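Local coordinates for protein phospholipase C-beta (PLC-beta) (Sepia officinalis, PDB 3QR0) that belongs to the phosphoinositide-specific phospholipase C family and joins PH, EF-hand, TIM-barrel and C2 domains in one chain that carries a calcium ion, at residues D46-K55 / E156-V165; M167-I177 / S202-F213. One frame throughout, in Å; residues are numbered along the deposited sequence.

Contact 1 (D46-K55 / E156-V165); sequences DPKGYFLYWK and EKLYFRLTTV. With GOL (glycerol), chain F.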
loop_
_atom_site.group_PDB
_atom_site.type_symbol
_atom_site.label_atom_id
_atom_site.label_comp_id
_atom_site.label_asym_id
_atom_site.label_seq_id
_atom_site.Cartn_x
_atom_site.Cartn_y
_atom_site.Cartn_z
ATOM N N ASP A 46 0.419 5.491 -23.404
ATOM C CA ASP A 46 -0.163 6.824 -23.565
ATOM C C ASP A 46 0.814 7.874 -23.004
ATOM O O ASP A 46 1.691 7.548 -22.194
ATOM C CB ASP A 46 -1.531 6.928 -22.903
ATOM C CG ASP A 46 -1.444 6.918 -21.401
ATOM O OD1 ASP A 46 -1.534 8.007 -20.795
ATOM O OD2 ASP A 46 -1.262 5.819 -20.834
ATOM N N PRO A 47 0.676 9.140 -23.435
ATOM C CA PRO A 47 1.643 10.157 -23.010
ATOM C C PRO A 47 1.739 10.413 -21.496
ATOM O O PRO A 47 2.727 11.004 -21.054
ATOM C CB PRO A 47 1.170 11.422 -23.737
ATOM C CG PRO A 47 0.377 10.939 -24.882
ATOM C CD PRO A 47 -0.282 9.671 -24.421
ATOM N N LYS A 48 0.748 9.985 -20.713
ATOM C CA LYS A 48 0.784 10.177 -19.253
ATOM C C LYS A 48 1.272 8.956 -18.475
ATOM O O LYS A 48 1.331 9.002 -17.250
ATOM C CB LYS A 48 -0.602 10.579 -18.732
ATOM C CG LYS A 48 -1.129 11.889 -19.311
ATOM C CD LYS A 48 -0.243 13.062 -18.938
ATOM C CE LYS A 48 -0.979 14.391 -19.071
ATOM N NZ LYS A 48 -0.201 15.514 -18.487
ATOM N N GLY A 49 1.617 7.873 -19.172
ATOM C CA GLY A 49 2.097 6.655 -18.523
ATOM C C GLY A 49 1.047 5.931 -17.687
ATOM O O GLY A 49 1.343 5.458 -16.589
ATOM N N TYR A 50 -0.177 5.836 -18.204
ATOM C CA TYR A 50 -1.276 5.170 -17.491
ATOM C C TYR A 50 -1.665 3.815 -18.065
ATOM O O TYR A 50 -2.180 2.967 -17.333
ATOM C CB TYR A 50 -2.523 6.056 -17.469
ATOM C CG TYR A 50 -2.360 7.347 -16.701
ATOM C CD1 TYR A 50 -1.611 7.395 -15.520
ATOM C CD2 TYR A 50 -2.972 8.514 -17.134
ATOM C CE1 TYR A 50 -1.468 8.571 -14.809
ATOM C CE2 TYR A 50 -2.836 9.701 -16.418
ATOM C CZ TYR A 50 -2.083 9.716 -15.257
ATOM O OH TYR A 50 -1.931 10.875 -14.532
ATOM N N PHE A 51 -1.443 3.626 -19.365
ATOM C CA PHE A 51 -1.851 2.412 -20.064
ATOM C C PHE A 51 -0.771 1.915 -21.001
ATOM O O PHE A 51 -0.078 2.715 -21.630
ATOM C CB PHE A 51 -3.097 2.677 -20.916
ATOM C CG PHE A 51 -4.290 3.133 -20.134
ATOM C CD1 PHE A 51 -5.074 2.219 -19.449
ATOM C CD2 PHE A 51 -4.645 4.475 -20.102
ATOM C CE1 PHE A 51 -6.188 2.637 -18.720
ATOM C CE2 PHE A 51 -5.754 4.904 -19.376
ATOM C CZ PHE A 51 -6.527 3.984 -18.689
ATOM N N LEU A 52 -0.633 0.594 -21.073
ATOM C CA LEU A 52 -0.039 -0.072 -22.222
ATOM C C LEU A 52 -1.199 -0.454 -23.125
ATOM O O LEU A 52 -2.224 -0.933 -22.636
ATOM C CB LEU A 52 0.685 -1.352 -21.805
ATOM C CG LEU A 52 1.985 -1.211 -21.021
ATOM C CD1 LEU A 52 2.483 -2.584 -20.589
ATOM C CD2 LEU A 52 3.009 -0.517 -21.875
ATOM N N TYR A 53 -1.060 -0.246 -24.428
ATOM C CA TYR A 53 -2.129 -0.630 -25.347
ATOM C C TYR A 53 -1.592 -1.104 -26.687
ATOM O O TYR A 53 -0.469 -0.770 -27.079
ATOM C CB TYR A 53 -3.153 0.504 -25.518
ATOM C CG TYR A 53 -2.665 1.743 -26.246
ATOM C CD1 TYR A 53 -2.961 1.943 -27.590
ATOM C CD2 TYR A 53 -1.933 2.725 -25.583
ATOM C CE1 TYR A 53 -2.532 3.091 -28.262
ATOM C CE2 TYR A 53 -1.496 3.874 -26.244
ATOM C CZ TYR A 53 -1.803 4.049 -27.583
ATOM O OH TYR A 53 -1.372 5.177 -28.247
ATOM N N TRP A 54 -2.402 -1.912 -27.364
ATOM C CA TRP A 54 -2.040 -2.494 -28.651
ATOM C C TRP A 54 -3.291 -3.009 -29.359
ATOM O O TRP A 54 -4.307 -3.311 -28.720
ATOM C CB TRP A 54 -1.025 -3.629 -28.469
ATOM C CG TRP A 54 -1.565 -4.826 -27.731
ATOM C CD1 TRP A 54 -2.069 -5.973 -28.284
ATOM C CD2 TRP A 54 -1.653 -4.997 -26.310
ATOM N NE1 TRP A 54 -2.462 -6.843 -27.296
ATOM C CE2 TRP A 54 -2.219 -6.271 -26.076
ATOM C CE3 TRP A 54 -1.305 -4.200 -25.210
ATOM C CZ2 TRP A 54 -2.452 -6.764 -24.786
ATOM C CZ3 TRP A 54 -1.536 -4.695 -23.931
ATOM C CH2 TRP A 54 -2.105 -5.968 -23.734
ATOM N N LYS A 55 -3.215 -3.097 -30.678
ATOM C CA LYS A 55 -4.334 -3.585 -31.469
ATOM C C LYS A 55 -4.053 -4.999 -31.944
ATOM O O LYS A 55 -2.926 -5.323 -32.317
ATOM C CB LYS A 55 -4.595 -2.658 -32.655
ATOM C CG LYS A 55 -5.193 -1.328 -32.230
ATOM C CD LYS A 55 -5.540 -0.440 -33.416
ATOM C CE LYS A 55 -6.325 0.787 -32.967
ATOM N NZ LYS A 55 -5.609 1.565 -31.912
ATOM N N GLU A 156 -8.796 12.760 -16.067
ATOM C CA GLU A 156 -7.818 12.943 -17.138
ATOM C C GLU A 156 -7.270 11.601 -17.659
ATOM O O GLU A 156 -7.033 11.452 -18.855
ATOM C CB GLU A 156 -6.671 13.844 -16.668
ATOM C CG GLU A 156 -5.727 14.281 -17.780
ATOM C CD GLU A 156 -4.528 15.064 -17.268
ATOM O OE1 GLU A 156 -3.958 14.690 -16.221
ATOM O OE2 GLU A 156 -4.142 16.045 -17.929
ATOM N N LYS A 157 -7.069 10.639 -16.765
ATOM C CA LYS A 157 -6.696 9.273 -17.158
ATOM C C LYS A 157 -7.724 8.660 -18.115
ATOM O O LYS A 157 -7.363 8.100 -19.158
ATOM C CB LYS A 157 -6.541 8.385 -15.923
ATOM C CG LYS A 157 -6.280 6.920 -16.227
ATOM C CD LYS A 157 -5.709 6.192 -15.018
ATOM C CE LYS A 157 -5.660 4.688 -15.250
ATOM N NZ LYS A 157 -4.971 3.974 -14.134
ATOM N N LEU A 158 -9.000 8.778 -17.758
ATOM C CA LEU A 158 -10.090 8.341 -18.624
ATOM C C LEU A 158 -10.054 9.091 -19.956
ATOM O O LEU A 158 -10.264 8.490 -21.018
ATOM C CB LEU A 158 -11.445 8.554 -17.934
ATOM C CG LEU A 158 -12.706 8.216 -18.728
ATOM C CD1 LEU A 158 -12.697 6.754 -19.161
ATOM C CD2 LEU A 158 -13.949 8.529 -17.914
ATOM N N TYR A 159 -9.798 10.399 -19.897
ATOM C CA TYR A 159 -9.685 11.221 -21.104
ATOM C C TYR A 159 -8.588 10.689 -22.027
ATOM O O TYR A 159 -8.785 10.582 -23.240
ATOM C CB TYR A 159 -9.406 12.691 -20.753
ATOM C CG TYR A 159 -9.161 13.569 -21.960
ATOM C CD1 TYR A 159 -10.222 14.105 -22.675
ATOM C CD2 TYR A 159 -7.867 13.847 -22.397
ATOM C CE1 TYR A 159 -10.007 14.904 -23.797
ATOM C CE2 TYR A 159 -7.638 14.649 -23.518
ATOM C CZ TYR A 159 -8.714 15.172 -24.209
ATOM O OH TYR A 159 -8.507 15.961 -25.314
ATOM N N PHE A 160 -7.434 10.361 -21.454
ATOM C CA PHE A 160 -6.325 9.839 -22.256
ATOM C C PHE A 160 -6.586 8.431 -22.778
ATOM O O PHE A 160 -6.118 8.078 -23.867
ATOM C CB PHE A 160 -5.003 9.918 -21.497
ATOM C CG PHE A 160 -4.306 11.230 -21.671
ATOM C CD1 PHE A 160 -4.575 12.295 -20.819
ATOM C CD2 PHE A 160 -3.414 11.419 -22.716
ATOM C CE1 PHE A 160 -3.944 13.520 -20.986
ATOM C CE2 PHE A 160 -2.773 12.646 -22.888
ATOM C CZ PHE A 160 -3.043 13.697 -22.021
ATOM N N ARG A 161 -7.348 7.637 -22.032
ATOM C CA ARG A 161 -7.787 6.350 -22.544
ATOM C C ARG A 161 -8.639 6.560 -23.798
ATOM O O ARG A 161 -8.411 5.923 -24.830
ATOM C CB ARG A 161 -8.579 5.556 -21.508
ATOM C CG ARG A 161 -8.737 4.112 -21.931
ATOM C CD ARG A 161 -9.709 3.335 -21.094
ATOM N NE ARG A 161 -10.215 2.178 -21.836
ATOM C CZ ARG A 161 -10.811 1.120 -21.294
ATOM N NH1 ARG A 161 -10.980 1.027 -19.979
ATOM N NH2 ARG A 161 -11.233 0.138 -22.081
ATOM N N LEU A 162 -9.606 7.466 -23.703
ATOM C CA LEU A 162 -10.527 7.730 -24.806
ATOM C C LEU A 162 -9.845 8.289 -26.059
ATOM O O LEU A 162 -10.238 7.947 -27.177
ATOM C CB LEU A 162 -11.649 8.669 -24.353
ATOM C CG LEU A 162 -12.638 8.043 -23.363
ATOM C CD1 LEU A 162 -13.586 9.095 -22.824
ATOM C CD2 LEU A 162 -13.421 6.899 -24.013
ATOM N N THR A 163 -8.833 9.134 -25.872
ATOM C CA THR A 163 -8.165 9.800 -26.992
ATOM C C THR A 163 -6.907 9.077 -27.502
ATOM O O THR A 163 -6.296 9.520 -28.470
ATOM C CB THR A 163 -7.798 11.256 -26.639
ATOM O OG1 THR A 163 -6.876 11.283 -25.538
ATOM C CG2 THR A 163 -9.051 12.043 -26.288
ATOM N N THR A 164 -6.518 7.976 -26.860
ATOM C CA THR A 164 -5.381 7.181 -27.340
ATOM C C THR A 164 -5.780 5.729 -27.577
ATOM O O THR A 164 -5.702 5.243 -28.701
ATOM C CB THR A 164 -4.168 7.259 -26.381
ATOM O OG1 THR A 164 -4.464 6.572 -25.157
ATOM C CG2 THR A 164 -3.816 8.708 -26.082
ATOM N N VAL A 165 -6.225 5.044 -26.526
ATOM C CA VAL A 165 -6.585 3.625 -26.632
ATOM C C VAL A 165 -7.828 3.409 -27.492
ATOM O O VAL A 165 -7.828 2.565 -28.392
ATOM C CB VAL A 165 -6.845 2.992 -25.249
ATOM C CG1 VAL A 165 -7.201 1.513 -25.400
ATOM C CG2 VAL A 165 -5.638 3.167 -24.343
HETATM C C1 GOL F . -1.289 15.131 -13.606
HETATM O O1 GOL F . -1.966 16.246 -13.072
HETATM C C2 GOL F . -0.563 15.560 -14.875
HETATM O O2 GOL F . -1.470 15.572 -15.955
HETATM C C3 GOL F . 0.599 14.628 -15.196
HETATM O O3 GOL F . 1.679 15.367 -15.726
HETATM O O HOH W 1 -3.888 12.507 -14.661
HETATM O O HOH W 2 -2.296 3.649 -14.549
#
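Here the PH domain rests on helix 151-165, which leads into the EF-hand region: Lys48, Tyr50, Phe51 and Tyr53, from a type I turn (Asp46 to Gly49), the residue after it and strand 51-54, lie against one flank of the helix segment 156-165. Strand and segment run nearly parallel, their axes 10.2 Å apart at an angle of 18°. Lys48 bends at chi2 (-62°) and lays its aliphatic chain over the Phe160 ring, with CG 3.6 Å from the ring centroid and almost on the normal. Its NZ donates a hydrogen bond to O2 of a glycerol, probably from the crystallisation liquor, which in turn donates to Glu156 OE1; a water bridges that same carboxylate oxygen to Tyr50 OH. The extended Lys157 chain lies in the angle between two rings, touching both: CD over a face of Tyr50, CE 3.6 Å from Phe51 CZ. Phe51 also takes Arg161 CG over a face, and its edge meets Lys157 O, 3.6 Å from CE2. Val165 CG2 packs on Tyr53 CG at 3.8 Å. The turn is held from within by Asp46, whose OD1 accepts from Lys48 N in an Asx turn and whose OD2 takes both Tyr50 N (2.8 Å) and Phe51 N, a grip that fixes the carboxylate beside Phe160. At the polar ends, Lys157 NZ forms a salt bridge with Asp66 of strand 63-66, and Arg161 forms one with Glu166. Strand 51-54 lies between strands 39-45 and 63-66 in the PH sheet, and Leu158 and Arg161 also touch helix 174-181.

Contact 2 (M167-I177 / S202-F213); sequences MEKNKIPVKAI and SGKNDAIDLKAF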
loop_
_atom_site.group_PDB
_atom_site.type_symbol
_atom_site.label_atom_id
_atom_site.label_comp_id
_atom_site.label_asym_id
_atom_site.label_seq_id
_atom_site.Cartn_x
_atom_site.Cartn_y
_atom_site.Cartn_z
ATOM N N MET A 167 -9.452 5.655 -29.456
ATOM C CA MET A 167 -9.621 6.543 -30.602
ATOM C C MET A 167 -9.510 5.770 -31.914
ATOM O O MET A 167 -8.630 4.921 -32.075
ATOM C CB MET A 167 -8.605 7.686 -30.564
ATOM C CG MET A 167 -8.900 8.785 -31.573
ATOM S SD MET A 167 -8.143 10.359 -31.148
ATOM C CE MET A 167 -6.416 10.025 -31.514
ATOM N N GLU A 168 -10.418 6.079 -32.840
ATOM C CA GLU A 168 -10.516 5.394 -34.131
ATOM C C GLU A 168 -10.564 6.426 -35.253
ATOM O O GLU A 168 -11.603 7.047 -35.482
ATOM C CB GLU A 168 -11.781 4.523 -34.163
ATOM C CG GLU A 168 -12.049 3.806 -35.494
ATOM C CD GLU A 168 -13.320 2.963 -35.470
ATOM O OE1 GLU A 168 -14.116 3.095 -34.507
ATOM O OE2 GLU A 168 -13.526 2.172 -36.419
ATOM N N LYS A 169 -9.435 6.603 -35.937
ATOM C CA LYS A 169 -9.319 7.541 -37.060
ATOM C C LYS A 169 -9.649 8.964 -36.615
ATOM O O LYS A 169 -10.559 9.606 -37.144
ATOM C CB LYS A 169 -10.200 7.093 -38.236
ATOM C CG LYS A 169 -10.078 5.600 -38.530
ATOM C CD LYS A 169 -10.418 5.248 -39.967
ATOM C CE LYS A 169 -10.208 3.758 -40.226
ATOM N NZ LYS A 169 -10.035 3.458 -41.673
ATOM N N ASN A 170 -8.896 9.431 -35.621
ATOM C CA ASN A 170 -9.073 10.754 -35.020
ATOM C C ASN A 170 -10.504 11.037 -34.544
ATOM O O ASN A 170 -10.966 12.178 -34.575
ATOM C CB ASN A 170 -8.591 11.847 -35.989
ATOM C CG ASN A 170 -7.104 11.744 -36.292
ATOM O OD1 ASN A 170 -6.296 11.435 -35.413
ATOM N ND2 ASN A 170 -6.735 12.012 -37.541
ATOM N N LYS A 171 -11.193 9.993 -34.091
ATOM C CA LYS A 171 -12.557 10.127 -33.585
ATOM C C LYS A 171 -12.757 9.246 -32.358
ATOM O O LYS A 171 -12.229 8.134 -32.289
ATOM C CB LYS A 171 -13.578 9.752 -34.661
ATOM C CG LYS A 171 -13.629 10.714 -35.837
ATOM C CD LYS A 171 -14.595 10.243 -36.913
ATOM C CE LYS A 171 -14.810 11.321 -37.966
ATOM N NZ LYS A 171 -15.759 10.892 -39.032
ATOM N N ILE A 172 -13.527 9.754 -31.399
ATOM C CA ILE A 172 -13.831 9.032 -30.171
ATOM C C ILE A 172 -15.245 8.466 -30.275
ATOM O O ILE A 172 -16.212 9.225 -30.275
ATOM C CB ILE A 172 -13.743 9.953 -28.931
ATOM C CG1 ILE A 172 -12.318 10.486 -28.740
ATOM C CG2 ILE A 172 -14.177 9.199 -27.677
ATOM C CD1 ILE A 172 -11.910 11.581 -29.714
ATOM N N PRO A 173 -15.376 7.132 -30.375
ATOM C CA PRO A 173 -16.726 6.571 -30.479
ATOM C C PRO A 173 -17.520 6.722 -29.178
ATOM O O PRO A 173 -16.963 6.547 -28.090
ATOM C CB PRO A 173 -16.486 5.096 -30.828
ATOM C CG PRO A 173 -15.082 4.808 -30.479
ATOM C CD PRO A 173 -14.326 6.100 -30.412
ATOM N N VAL A 174 -18.802 7.069 -29.297
ATOM C CA VAL A 174 -19.685 7.195 -28.134
ATOM C C VAL A 174 -19.772 5.859 -27.404
ATOM O O VAL A 174 -19.809 5.812 -26.177
ATOM C CB VAL A 174 -21.109 7.651 -28.536
ATOM C CG1 VAL A 174 -22.058 7.579 -27.337
ATOM C CG2 VAL A 174 -21.079 9.058 -29.119
ATOM N N LYS A 175 -19.805 4.779 -28.181
ATOM C CA LYS A 175 -19.734 3.412 -27.665
ATOM C C LYS A 175 -18.585 3.226 -26.659
ATOM O O LYS A 175 -18.747 2.551 -25.640
ATOM C CB LYS A 175 -19.570 2.445 -28.847
ATOM C CG LYS A 175 -19.534 0.973 -28.497
ATOM C CD LYS A 175 -19.652 0.128 -29.761
ATOM C CE LYS A 175 -19.519 -1.350 -29.469
ATOM N NZ LYS A 175 -19.846 -2.174 -30.671
ATOM N N ALA A 176 -17.433 3.826 -26.955
ATOM C CA ALA A 176 -16.252 3.712 -26.097
ATOM C C ALA A 176 -16.418 4.504 -24.798
ATOM O O ALA A 176 -15.955 4.075 -23.744
ATOM C CB ALA A 176 -15.008 4.172 -26.843
ATOM N N ILE A 177 -17.082 5.656 -24.883
ATOM C CA ILE A 177 -17.332 6.497 -23.713
ATOM C C ILE A 177 -18.250 5.772 -22.732
ATOM O O ILE A 177 -17.978 5.734 -21.535
ATOM C CB ILE A 177 -17.974 7.855 -24.091
ATOM C CG1 ILE A 177 -17.099 8.612 -25.097
ATOM C CG2 ILE A 177 -18.183 8.701 -22.841
ATOM C CD1 ILE A 177 -17.712 9.895 -25.598
ATOM N N SER A 202 -24.369 12.049 -29.490
ATOM C CA SER A 202 -24.711 11.151 -28.389
ATOM C C SER A 202 -25.370 9.844 -28.828
ATOM O O SER A 202 -25.791 9.053 -27.983
ATOM C CB SER A 202 -25.632 11.877 -27.410
ATOM O OG SER A 202 -26.827 12.279 -28.052
ATOM N N GLY A 203 -25.454 9.610 -30.138
ATOM C CA GLY A 203 -26.067 8.395 -30.664
ATOM C C GLY A 203 -25.225 7.162 -30.390
ATOM O O GLY A 203 -24.003 7.251 -30.255
ATOM N N LYS A 204 -25.888 6.009 -30.318
ATOM C CA LYS A 204 -25.237 4.730 -30.014
ATOM C C LYS A 204 -24.016 4.458 -30.902
ATOM O O LYS A 204 -22.997 3.962 -30.419
ATOM C CB LYS A 204 -26.252 3.586 -30.164
ATOM C CG LYS A 204 -25.764 2.215 -29.690
ATOM C CD LYS A 204 -26.647 1.084 -30.220
ATOM C CE LYS A 204 -27.977 0.988 -29.481
ATOM N NZ LYS A 204 -27.825 0.389 -28.124
ATOM N N ASN A 205 -24.123 4.794 -32.189
ATOM C CA ASN A 205 -23.074 4.501 -33.171
ATOM C C ASN A 205 -22.344 5.748 -33.696
ATOM O O ASN A 205 -21.662 5.685 -34.724
ATOM C CB ASN A 205 -23.675 3.725 -34.349
ATOM C CG ASN A 205 -24.469 2.505 -33.904
ATOM O OD1 ASN A 205 -23.970 1.655 -33.166
ATOM N ND2 ASN A 205 -25.710 2.413 -34.360
ATOM N N ASP A 206 -22.482 6.871 -32.995
ATOM C CA ASP A 206 -21.797 8.108 -33.373
ATOM C C ASP A 206 -20.353 8.132 -32.859
ATOM O O ASP A 206 -19.927 7.245 -32.119
ATOM C CB ASP A 206 -22.559 9.331 -32.844
ATOM C CG ASP A 206 -23.847 9.604 -33.611
ATOM O OD1 ASP A 206 -23.948 9.221 -34.797
ATOM O OD2 ASP A 206 -24.761 10.222 -33.026
ATOM N N ALA A 207 -19.608 9.150 -33.281
ATOM C CA ALA A 207 -18.233 9.358 -32.837
ATOM C C ALA A 207 -17.912 10.850 -32.823
ATOM O O ALA A 207 -18.410 11.602 -33.662
ATOM C CB ALA A 207 -17.270 8.616 -33.744
ATOM N N ILE A 208 -17.087 11.270 -31.865
ATOM C CA ILE A 208 -16.738 12.679 -31.691
ATOM C C ILE A 208 -15.352 12.960 -32.266
ATOM O O ILE A 208 -14.429 12.176 -32.067
ATOM C CB ILE A 208 -16.739 13.078 -30.200
ATOM C CG1 ILE A 208 -18.047 12.649 -29.525
ATOM C CG2 ILE A 208 -16.525 14.581 -30.051
ATOM C CD1 ILE A 208 -18.108 12.981 -28.051
ATOM N N ASP A 209 -15.209 14.082 -32.969
ATOM C CA ASP A 209 -13.919 14.472 -33.535
ATOM C C ASP A 209 -12.928 14.824 -32.428
ATOM O O ASP A 209 -13.299 15.452 -31.432
ATOM C CB ASP A 209 -14.072 15.675 -34.478
ATOM C CG ASP A 209 -14.828 15.336 -35.755
ATOM O OD1 ASP A 209 -15.191 16.277 -36.491
ATOM O OD2 ASP A 209 -15.060 14.141 -36.031
ATOM N N LEU A 210 -11.672 14.422 -32.611
ATOM C CA LEU A 210 -10.603 14.739 -31.663
ATOM C C LEU A 210 -10.501 16.240 -31.416
ATOM O O LEU A 210 -10.269 16.666 -30.284
ATOM C CB LEU A 210 -9.253 14.212 -32.166
ATOM C CG LEU A 210 -8.037 14.468 -31.263
ATOM C CD1 LEU A 210 -8.257 13.885 -29.866
ATOM C CD2 LEU A 210 -6.780 13.894 -31.886
ATOM N N LYS A 211 -10.678 17.026 -32.479
ATOM C CA LYS A 211 -10.642 18.492 -32.399
ATOM C C LYS A 211 -11.622 19.022 -31.358
ATOM O O LYS A 211 -11.267 19.875 -30.545
ATOM C CB LYS A 211 -10.976 19.117 -33.758
ATOM C CG LYS A 211 -9.952 18.845 -34.851
ATOM C CD LYS A 211 -10.553 19.031 -36.239
ATOM C CE LYS A 211 -9.584 18.576 -37.318
ATOM N NZ LYS A 211 -10.124 18.789 -38.690
ATOM N N ALA A 212 -12.852 18.511 -31.392
ATOM C CA ALA A 212 -13.912 18.952 -30.480
ATOM C C ALA A 212 -13.817 18.303 -29.096
ATOM O O ALA A 212 -14.523 18.708 -28.173
ATOM C CB ALA A 212 -15.281 18.669 -31.093
ATOM N N PHE A 213 -12.949 17.301 -28.961
ATOM C CA PHE A 213 -12.836 16.515 -27.734
ATOM C C PHE A 213 -11.624 16.959 -26.903
ATOM O O PHE A 213 -10.669 16.208 -26.720
ATOM C CB PHE A 213 -12.744 15.029 -28.094
ATOM C CG PHE A 213 -13.130 14.098 -26.977
ATOM C CD1 PHE A 213 -14.467 13.822 -26.718
ATOM C CD2 PHE A 213 -12.161 13.477 -26.205
ATOM C CE1 PHE A 213 -14.829 12.950 -25.697
ATOM C CE2 PHE A 213 -12.518 12.608 -25.180
ATOM C CZ PHE A 213 -13.855 12.345 -24.931
HETATM O O HOH W 3 -20.183 4.720 -31.010
#
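Ile172 and Phe213 meet at about a right angle, with Ile172 CG1 over one face of the ring, 4.1 Å from its centroid and 16° off the normal. With CG1 placed anti to the carbonyl carbon (chi1 -63°), the isoleucine runs across the ring and its CD1 ends 3.9 Å from Phe213 CB. Ile177 CD1 approaches the same ring obliquely and also crosses Ile208, CD1 to CD1 at 4.0 Å. Farther along, Met167 SD sits against Leu210 CD1 at 3.8 Å, the two chains again about perpendicular. On the other face of the small sheet, Lys171 and Asp209 lie side by side and point the same way. Contact there is through carbon, Lys171 CE to Asp209 OD2 at 3.4 Å, with NZ farther off at 4.5 Å from that oxygen.

The backbone between them forms a short antiparallel ladder, consistent with the strand pairing that joins the two loops of an EF-hand unit. Ile172 and Ile208 form the hydrogen-bonded pair, each N to the other's O at 2.7 Å, with Lys171-Asp209 and Pro173-Ala207 as non-hydrogen-bonded pairs beside it. Leu210 N to Asn170 O continues the ladder at one end. At the other, Val174 N donates to Asp206 O, just after Pro173, which stands at the N-cap position of the following helix. Val174 CB packs 3.4 Å from Gly203 O, and a water joins Lys175 N to Lys204 O and Asp206 O.

Phe213 is further enclosed by Trp200, which stacks on it, by Phe218 and by Leu162 of helix 151-165. Val174 and Ile177 lean on Leu195 of helix 185-198, and the exposed Lys175 forms a salt bridge with Glu60.

Helix 151-165 ties the two together: one flank carries contact 1, while Leu162 and Thr163 pack on contact 2, and Tyr159 OH probably bonds to Phe213 O, 2.6 Å away. Contact 1 joins two domains through side chains, with alkyl groups on rings and water, plus a glycerol probably from the crystallisation liquor, bridging polar ends. Contact 2 stays inside the EF-hand region and is held by backbone bonds between two short strands. Both are partly buried, but the centre of contact 2 lies about 36 Å from the centre of the chain, that of contact 1 about 24 Å. Ile172 and Ile208 share one sheet face, buried, while Lys171 and Asp209 lie on the other with Pro173 and Ala207.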